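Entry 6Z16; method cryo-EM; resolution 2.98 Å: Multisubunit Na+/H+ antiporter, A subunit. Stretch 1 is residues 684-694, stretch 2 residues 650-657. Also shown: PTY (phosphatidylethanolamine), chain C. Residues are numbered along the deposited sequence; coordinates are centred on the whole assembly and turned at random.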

ATOM      1  N   TYR A 684       9.334 -31.300  28.940  1.00 51.06           N
ATOM      2  CA  TYR A 684       8.131 -30.616  28.468  1.00 49.15           C
ATOM      3  C   TYR A 684       7.154 -30.340  29.605  1.00 40.19           C
ATOM      4  O   TYR A 684       6.453 -29.324  29.592  1.00 45.39           O
ATOM      5  CB  TYR A 684       7.446 -31.407  27.352  1.00 50.10           C
ATOM      6  CG  TYR A 684       8.253 -31.470  26.074  1.00 61.95           C
ATOM      7  CD1 TYR A 684       8.460 -30.340  25.316  1.00 65.94           C
ATOM      8  CD2 TYR A 684       8.750 -32.670  25.595  1.00 70.97           C
ATOM      9  CE1 TYR A 684       9.187 -30.385  24.152  1.00 69.58           C
ATOM     10  CE2 TYR A 684       9.484 -32.729  24.433  1.00 71.77           C
ATOM     11  CZ  TYR A 684       9.690 -31.584  23.712  1.00 72.37           C
ATOM     12  OH  TYR A 684      10.409 -31.635  22.547  1.00 75.22           O
ATOM     13  N   ALA A 685       7.144 -31.177  30.636  1.00 38.47           N
ATOM     14  CA  ALA A 685       6.272 -30.886  31.759  1.00 41.03           C
ATOM     15  C   ALA A 685       6.861 -29.848  32.709  1.00 41.10           C
ATOM     16  O   ALA A 685       6.104 -29.146  33.385  1.00 38.28           O
ATOM     17  CB  ALA A 685       5.953 -32.172  32.492  1.00 41.49           C
ATOM     18  N   VAL A 686       8.189 -29.706  32.759  1.00 43.25           N
ATOM     19  CA  VAL A 686       8.781 -28.563  33.456  1.00 43.32           C
ATOM     20  C   VAL A 686       8.433 -27.270  32.727  1.00 41.94           C
ATOM     21  O   VAL A 686       8.142 -26.242  33.355  1.00 41.56           O
ATOM     22  CB  VAL A 686      10.305 -28.760  33.618  1.00 49.69           C
ATOM     23  CG1 VAL A 686      10.999 -27.484  34.050  1.00 44.98           C
ATOM     24  CG2 VAL A 686      10.585 -29.811  34.669  1.00 56.35           C
ATOM     25  N   ALA A 687       8.394 -27.323  31.391  1.00 40.62           N
ATOM     26  CA  ALA A 687       7.893 -26.191  30.611  1.00 33.70           C
ATOM     27  C   ALA A 687       6.427 -25.897  30.914  1.00 28.03           C
ATOM     28  O   ALA A 687       6.015 -24.732  30.959  1.00 30.53           O
ATOM     29  CB  ALA A 687       8.085 -26.456  29.122  1.00 25.43           C
ATOM     30  N   LEU A 688       5.624 -26.938  31.139  1.00 35.52           N
ATOM     31  CA  LEU A 688       4.224 -26.703  31.486  1.00 38.35           C
ATOM     32  C   LEU A 688       4.076 -26.145  32.903  1.00 35.89           C
ATOM     33  O   LEU A 688       3.146 -25.372  33.165  1.00 32.55           O
ATOM     34  CB  LEU A 688       3.418 -27.988  31.303  1.00 47.49           C
ATOM     35  CG  LEU A 688       1.900 -27.901  31.462  1.00 56.68           C
ATOM     36  CD1 LEU A 688       1.318 -26.901  30.484  1.00 45.22           C
ATOM     37  CD2 LEU A 688       1.283 -29.265  31.243  1.00 57.03           C
ATOM     38  N   PHE A 689       4.982 -26.507  33.818  1.00 45.47           N
ATOM     39  CA  PHE A 689       5.053 -25.815  35.106  1.00 54.19           C
ATOM     40  C   PHE A 689       5.399 -24.343  34.933  1.00 57.36           C
ATOM     41  O   PHE A 689       4.855 -23.484  35.638  1.00 51.12           O
ATOM     42  CB  PHE A 689       6.091 -26.446  36.036  1.00 59.28           C
ATOM     43  CG  PHE A 689       5.616 -27.656  36.773  1.00 63.01           C
ATOM     44  CD1 PHE A 689       4.652 -27.537  37.756  1.00 55.42           C
ATOM     45  CD2 PHE A 689       6.202 -28.891  36.565  1.00 65.50           C
ATOM     46  CE1 PHE A 689       4.228 -28.631  38.469  1.00 53.30           C
ATOM     47  CE2 PHE A 689       5.789 -29.990  37.279  1.00 65.18           C
ATOM     48  CZ  PHE A 689       4.802 -29.858  38.235  1.00 65.30           C
ATOM     49  N   PHE A 690       6.335 -24.044  34.029  1.00 50.53           N
ATOM     50  CA  PHE A 690       6.725 -22.660  33.769  1.00 41.04           C
ATOM     51  C   PHE A 690       5.563 -21.849  33.212  1.00 47.35           C
ATOM     52  O   PHE A 690       5.408 -20.670  33.548  1.00 40.80           O
ATOM     53  CB  PHE A 690       7.909 -22.629  32.807  1.00 36.98           C
ATOM     54  CG  PHE A 690       9.215 -23.028  33.429  1.00 37.74           C
ATOM     55  CD1 PHE A 690       9.407 -22.941  34.798  1.00 37.13           C
ATOM     56  CD2 PHE A 690      10.247 -23.507  32.640  1.00 36.39           C
ATOM     57  CE1 PHE A 690      10.607 -23.309  35.365  1.00 39.19           C
ATOM     58  CE2 PHE A 690      11.445 -23.879  33.200  1.00 36.57           C
ATOM     59  CZ  PHE A 690      11.627 -23.781  34.562  1.00 39.95           C
ATOM     60  N   VAL A 691       4.746 -22.468  32.353  1.00 53.43           N
ATOM     61  CA  VAL A 691       3.488 -21.853  31.918  1.00 47.25           C
ATOM     62  C   VAL A 691       2.574 -21.626  33.112  1.00 37.15           C
ATOM     63  O   VAL A 691       2.019 -20.539  33.304  1.00 35.09           O
ATOM     64  CB  VAL A 691       2.795 -22.730  30.859  1.00 47.88           C
ATOM     65  CG1 VAL A 691       1.421 -22.188  30.542  1.00 49.26           C
ATOM     66  CG2 VAL A 691       3.615 -22.810  29.596  1.00 44.16           C
ATOM     67  N   LEU A 692       2.442 -22.642  33.956  1.00 46.42           N
ATOM     68  CA  LEU A 692       1.462 -22.616  35.029  1.00 51.31           C
ATOM     69  C   LEU A 692       1.898 -21.759  36.210  1.00 47.35           C
ATOM     70  O   LEU A 692       1.038 -21.283  36.958  1.00 35.55           O
ATOM     71  CB  LEU A 692       1.185 -24.055  35.456  1.00 57.02           C
ATOM     72  CG  LEU A 692       0.058 -24.406  36.406  1.00 59.27           C
ATOM     73  CD1 LEU A 692      -1.252 -23.921  35.841  1.00 55.33           C
ATOM     74  CD2 LEU A 692       0.051 -25.908  36.529  1.00 66.10           C
ATOM     75  N   PHE A 693       3.201 -21.531  36.389  1.00 56.77           N
ATOM     76  CA  PHE A 693       3.690 -20.615  37.410  1.00 62.24           C
ATOM     77  C   PHE A 693       4.037 -19.238  36.858  1.00 68.44           C
ATOM     78  O   PHE A 693       4.857 -18.535  37.460  1.00 70.34           O
ATOM     79  CB  PHE A 693       4.904 -21.193  38.137  1.00 69.00           C
ATOM     80  CG  PHE A 693       4.582 -22.354  39.018  1.00 90.69           C
ATOM     81  CD1 PHE A 693       3.781 -22.182  40.132  1.00 85.48           C
ATOM     82  CD2 PHE A 693       5.139 -23.596  38.784  1.00 92.42           C
ATOM     83  CE1 PHE A 693       3.493 -23.239  40.956  1.00 77.93           C
ATOM     84  CE2 PHE A 693       4.858 -24.654  39.613  1.00 85.82           C
ATOM     85  CZ  PHE A 693       4.036 -24.476  40.701  1.00 81.14           C
ATOM     86  N   ARG A 694       3.447 -18.865  35.712  1.00 62.24           N
ATOM     87  CA  ARG A 694       3.457 -17.503  35.158  1.00 48.48           C
ATOM     88  C   ARG A 694       4.863 -17.070  34.732  1.00 42.37           C
ATOM     89  O   ARG A 694       5.353 -16.016  35.130  1.00 48.83           O
ATOM     90  CB  ARG A 694       2.844 -16.486  36.134  1.00 55.31           C
ATOM     91  CG  ARG A 694       1.317 -16.469  36.240  1.00 62.51           C
ATOM     92  CD  ARG A 694       0.778 -17.604  37.099  1.00 67.67           C
ATOM     93  NE  ARG A 694      -0.653 -17.504  37.347  1.00 75.52           N
ATOM     94  CZ  ARG A 694      -1.169 -16.883  38.398  1.00 73.43           C
ATOM     95  NH1 ARG A 694      -0.363 -16.323  39.280  1.00 71.25           N
ATOM     96  NH2 ARG A 694      -2.482 -16.826  38.573  1.00 69.75           N
TER
HETATM   97  C1  PTY C1801       9.429 -45.537  23.401  1.00111.99           C
HETATM   98  C2  PTY C1801      12.605 -50.239  19.160  1.00148.66           C
HETATM   99  C3  PTY C1801      11.447 -49.582  19.944  1.00159.14           C
HETATM  100  O4  PTY C1801       9.281 -45.767  24.820  1.00103.97           O
HETATM  101  C5  PTY C1801      11.194 -47.335  23.624  1.00136.16           C
HETATM  102  C6  PTY C1801      10.363 -46.487  22.700  1.00126.95           C
HETATM  103  O7  PTY C1801      11.273 -45.620  21.959  1.00136.88           O
HETATM  104  C8  PTY C1801      10.904 -45.220  20.733  1.00137.54           C
HETATM  105  O10 PTY C1801       9.939 -45.638  20.155  1.00135.92           O
HETATM  106  C11 PTY C1801      11.863 -44.201  20.194  1.00140.80           C
HETATM  107  C12 PTY C1801      11.336 -43.410  19.008  1.00133.04           C
HETATM  108  C13 PTY C1801      10.183 -42.486  19.352  1.00137.67           C
HETATM  109  C14 PTY C1801      10.537 -41.406  20.354  1.00135.25           C
HETATM  110  C15 PTY C1801      11.658 -40.484  19.910  1.00134.68           C
HETATM  111  C16 PTY C1801      11.941 -39.368  20.900  1.00141.37           C
HETATM  112  C17 PTY C1801      10.790 -38.402  21.077  1.00144.84           C
HETATM  113  C18 PTY C1801      10.842 -37.598  22.361  1.00142.81           C
HETATM  114  C19 PTY C1801       9.499 -36.994  22.703  1.00139.95           C
HETATM  115  C20 PTY C1801       9.402 -36.363  24.074  1.00124.53           C
HETATM  116  C21 PTY C1801       7.968 -36.053  24.463  1.00121.02           C
HETATM  117  C22 PTY C1801       7.188 -35.326  23.375  1.00134.16           C
HETATM  118  C23 PTY C1801       5.743 -35.035  23.739  1.00134.34           C
HETATM  119  C24 PTY C1801       5.597 -34.269  25.038  1.00134.36           C
HETATM  120  C25 PTY C1801       4.159 -34.013  25.446  1.00127.95           C
HETATM  121  C26 PTY C1801       4.002 -33.517  26.871  1.00128.06           C
HETATM  122  C27 PTY C1801       3.394 -34.540  27.814  1.00133.52           C
HETATM  123  C28 PTY C1801       4.269 -35.738  28.092  1.00146.70           C
HETATM  124  C29 PTY C1801       3.505 -36.897  28.669  1.00151.47           C
HETATM  125  C30 PTY C1801       8.233 -46.492  25.212  1.00102.21           C
HETATM  126  C31 PTY C1801       7.812 -46.110  26.594  1.00105.04           C
HETATM  127  O30 PTY C1801       7.688 -47.308  24.522  1.00110.38           O
HETATM  128  C32 PTY C1801       7.504 -44.622  26.678  1.00 89.32           C
HETATM  129  C33 PTY C1801       7.184 -44.167  28.084  1.00107.10           C
HETATM  130  C34 PTY C1801       6.893 -42.683  28.212  1.00118.38           C
HETATM  131  C35 PTY C1801       6.573 -42.274  29.637  1.00119.37           C
HETATM  132  C36 PTY C1801       6.060 -40.855  29.789  1.00120.88           C
HETATM  133  C37 PTY C1801       5.459 -40.588  31.157  1.00125.24           C
HETATM  134  C38 PTY C1801       4.684 -39.292  31.251  1.00108.95           C
HETATM  135  C39 PTY C1801       3.816 -39.201  32.493  1.00105.21           C
HETATM  136  C40 PTY C1801       2.808 -38.063  32.463  1.00100.58           C
HETATM  137  C41 PTY C1801       3.429 -36.684  32.338  1.00104.52           C
HETATM  138  C42 PTY C1801       2.421 -35.596  32.007  1.00109.52           C
HETATM  139  C43 PTY C1801       3.043 -34.271  31.629  1.00109.87           C
HETATM  140  C44 PTY C1801       2.047 -33.283  31.069  1.00110.17           C
HETATM  141  P1  PTY C1801      11.750 -49.777  22.594  1.00167.95           P
HETATM  142  O11 PTY C1801      12.008 -49.085  21.186  1.00167.28           O
HETATM  143  O12 PTY C1801      10.875 -50.998  22.332  1.00173.86           O
HETATM  144  O13 PTY C1801      13.018 -50.059  23.297  1.00168.13           O
HETATM  145  O14 PTY C1801      10.845 -48.720  23.412  1.00147.31           O
HETATM  146  N1  PTY C1801      12.139 -50.589  17.815  1.00141.36           N
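Stretch 2 650-657: VYEVVLAI

Residues 650-657 form a helix throughout and lie along the helix of residues 684-692 in a nearly antiparallel arrangement, with 170° between the N-to-C directions and 10.5 Å between the axes at closest approach. In this register, Leu655 lies beside Ala685 (CA of Leu655 to CA of Ala685, 7.3 Å), and one turn earlier Glu652 lies beside Phe689 (CA of Glu652 to CA of Phe689, 7.4 Å). No hydrogen bond crosses the interface; the contacts are largely apolar packing, and 409 Å² is buried in all, both sides summed.

The principal bump is Leu655. Its side chain, with chi1 t and chi2 p, enters a hollow formed by Ala685, Leu688, Phe689 and Leu692. The small methyl of Ala685 makes a shallow wall of this pocket, its CB 4.0 Å from Leu655 CD1; the same CD1 meets Leu688 CD2 at 3.7 Å. The other methyl, CD2, covers the face of the Phe689 ring, 3.6 Å from the ring centroid and only 8° off the normal, a CH-pi contact. The tip of that ring also reaches the backbone of stretch 2, with Phe689 CZ 3.7 Å from Ala656 N, while Glu652 O lies at the ring edge, 4.1 Å from Phe689 CE1.

Toward the start of stretch 2, Leu692 is the answering projection. Its CD2 packs on Tyr651 CB at 3.8 Å, and its CG approaches Glu652 OE2 at 3.4 Å. Glu652 points its CB sideways, yet its end comes nearer to stretch 1, and Phe693 CZ rests 3.6 Å from Glu652 CG. Phe693 is the first residue to leave helical phi/psi, so this contact comes just as the helix ends.

A phosphatidylethanolamine tail borders the Leu655 pocket: its C43 lies 3.7 Å from Ala685 CB, and its C44 3.7 Å from Leu655 CD1.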

ATOM      1  N   VAL A 650      -5.260 -27.320  41.893  1.00 64.22           N
ATOM      2  CA  VAL A 650      -5.432 -28.681  41.391  1.00 72.68           C
ATOM      3  C   VAL A 650      -4.507 -28.971  40.211  1.00 78.85           C
ATOM      4  O   VAL A 650      -4.017 -30.102  40.056  1.00 83.47           O
ATOM      5  CB  VAL A 650      -6.915 -28.881  41.031  1.00 77.46           C
ATOM      6  CG1 VAL A 650      -7.199 -30.311  40.589  1.00 83.23           C
ATOM      7  CG2 VAL A 650      -7.791 -28.486  42.204  1.00 76.63           C
ATOM      8  N   TYR A 651      -4.224 -27.955  39.390  1.00 73.20           N
ATOM      9  CA  TYR A 651      -3.453 -28.142  38.165  1.00 66.37           C
ATOM     10  C   TYR A 651      -2.012 -28.521  38.470  1.00 76.37           C
ATOM     11  O   TYR A 651      -1.440 -29.410  37.823  1.00 77.60           O
ATOM     12  CB  TYR A 651      -3.498 -26.860  37.341  1.00 79.82           C
ATOM     13  CG  TYR A 651      -4.899 -26.391  37.048  1.00126.45           C
ATOM     14  CD1 TYR A 651      -5.644 -26.969  36.038  1.00138.95           C
ATOM     15  CD2 TYR A 651      -5.480 -25.367  37.790  1.00138.76           C
ATOM     16  CE1 TYR A 651      -6.929 -26.555  35.776  1.00138.08           C
ATOM     17  CE2 TYR A 651      -6.768 -24.939  37.529  1.00141.12           C
ATOM     18  CZ  TYR A 651      -7.486 -25.537  36.519  1.00137.27           C
ATOM     19  OH  TYR A 651      -8.769 -25.114  36.251  1.00137.19           O
ATOM     20  N   GLU A 652      -1.424 -27.874  39.479  1.00 77.22           N
ATOM     21  CA  GLU A 652      -0.071 -28.206  39.903  1.00 82.41           C
ATOM     22  C   GLU A 652      -0.008 -29.589  40.534  1.00 78.52           C
ATOM     23  O   GLU A 652       0.999 -30.282  40.380  1.00 80.02           O
ATOM     24  CB  GLU A 652       0.444 -27.146  40.874  1.00 91.42           C
ATOM     25  CG  GLU A 652       0.697 -25.779  40.249  1.00 88.86           C
ATOM     26  CD  GLU A 652      -0.543 -24.914  40.187  1.00 90.61           C
ATOM     27  OE1 GLU A 652      -1.597 -25.363  40.673  1.00 89.65           O
ATOM     28  OE2 GLU A 652      -0.470 -23.783  39.664  1.00 85.32           O
ATOM     29  N   VAL A 653      -1.082 -30.013  41.210  1.00 65.42           N
ATOM     30  CA  VAL A 653      -1.143 -31.357  41.783  1.00 55.09           C
ATOM     31  C   VAL A 653      -1.117 -32.408  40.681  1.00 52.43           C
ATOM     32  O   VAL A 653      -0.349 -33.380  40.738  1.00 62.88           O
ATOM     33  CB  VAL A 653      -2.396 -31.505  42.666  1.00 46.46           C
ATOM     34  CG1 VAL A 653      -2.556 -32.933  43.142  1.00 36.97           C
ATOM     35  CG2 VAL A 653      -2.334 -30.564  43.848  1.00 38.40           C
ATOM     36  N   VAL A 654      -1.938 -32.210  39.647  1.00 48.95           N
ATOM     37  CA  VAL A 654      -2.018 -33.184  38.563  1.00 53.31           C
ATOM     38  C   VAL A 654      -0.719 -33.208  37.763  1.00 47.84           C
ATOM     39  O   VAL A 654      -0.219 -34.281  37.390  1.00 45.92           O
ATOM     40  CB  VAL A 654      -3.240 -32.880  37.677  1.00 51.29           C
ATOM     41  CG1 VAL A 654      -3.318 -33.843  36.507  1.00 44.97           C
ATOM     42  CG2 VAL A 654      -4.509 -32.953  38.500  1.00 38.28           C
ATOM     43  N   LEU A 655      -0.111 -32.039  37.553  1.00 46.24           N
ATOM     44  CA  LEU A 655       1.145 -32.010  36.817  1.00 49.97           C
ATOM     45  C   LEU A 655       2.300 -32.580  37.640  1.00 53.78           C
ATOM     46  O   LEU A 655       3.213 -33.200  37.077  1.00 54.68           O
ATOM     47  CB  LEU A 655       1.429 -30.586  36.353  1.00 50.98           C
ATOM     48  CG  LEU A 655       2.607 -30.412  35.402  1.00 62.70           C
ATOM     49  CD1 LEU A 655       2.404 -31.280  34.192  1.00 61.74           C
ATOM     50  CD2 LEU A 655       2.708 -28.975  34.994  1.00 65.31           C
ATOM     51  N   ALA A 656       2.251 -32.437  38.968  1.00 47.90           N
ATOM     52  CA  ALA A 656       3.264 -33.050  39.816  1.00 49.09           C
ATOM     53  C   ALA A 656       3.159 -34.565  39.802  1.00 41.92           C
ATOM     54  O   ALA A 656       4.183 -35.256  39.778  1.00 42.10           O
ATOM     55  CB  ALA A 656       3.139 -32.526  41.239  1.00 48.35           C
ATOM     56  N   ILE A 657       1.929 -35.095  39.807  1.00 35.78           N
ATOM     57  CA  ILE A 657       1.718 -36.536  39.652  1.00 42.51           C
ATOM     58  C   ILE A 657       2.253 -37.017  38.304  1.00 42.54           C
ATOM     59  O   ILE A 657       2.881 -38.085  38.210  1.00 41.45           O
ATOM     60  CB  ILE A 657       0.223 -36.865  39.836  1.00 50.22           C
ATOM     61  CG1 ILE A 657      -0.196 -36.600  41.283  1.00 57.35           C
ATOM     62  CG2 ILE A 657      -0.094 -38.301  39.459  1.00 48.60           C
ATOM     63  CD1 ILE A 657      -1.686 -36.619  41.499  1.00 57.51           C
TER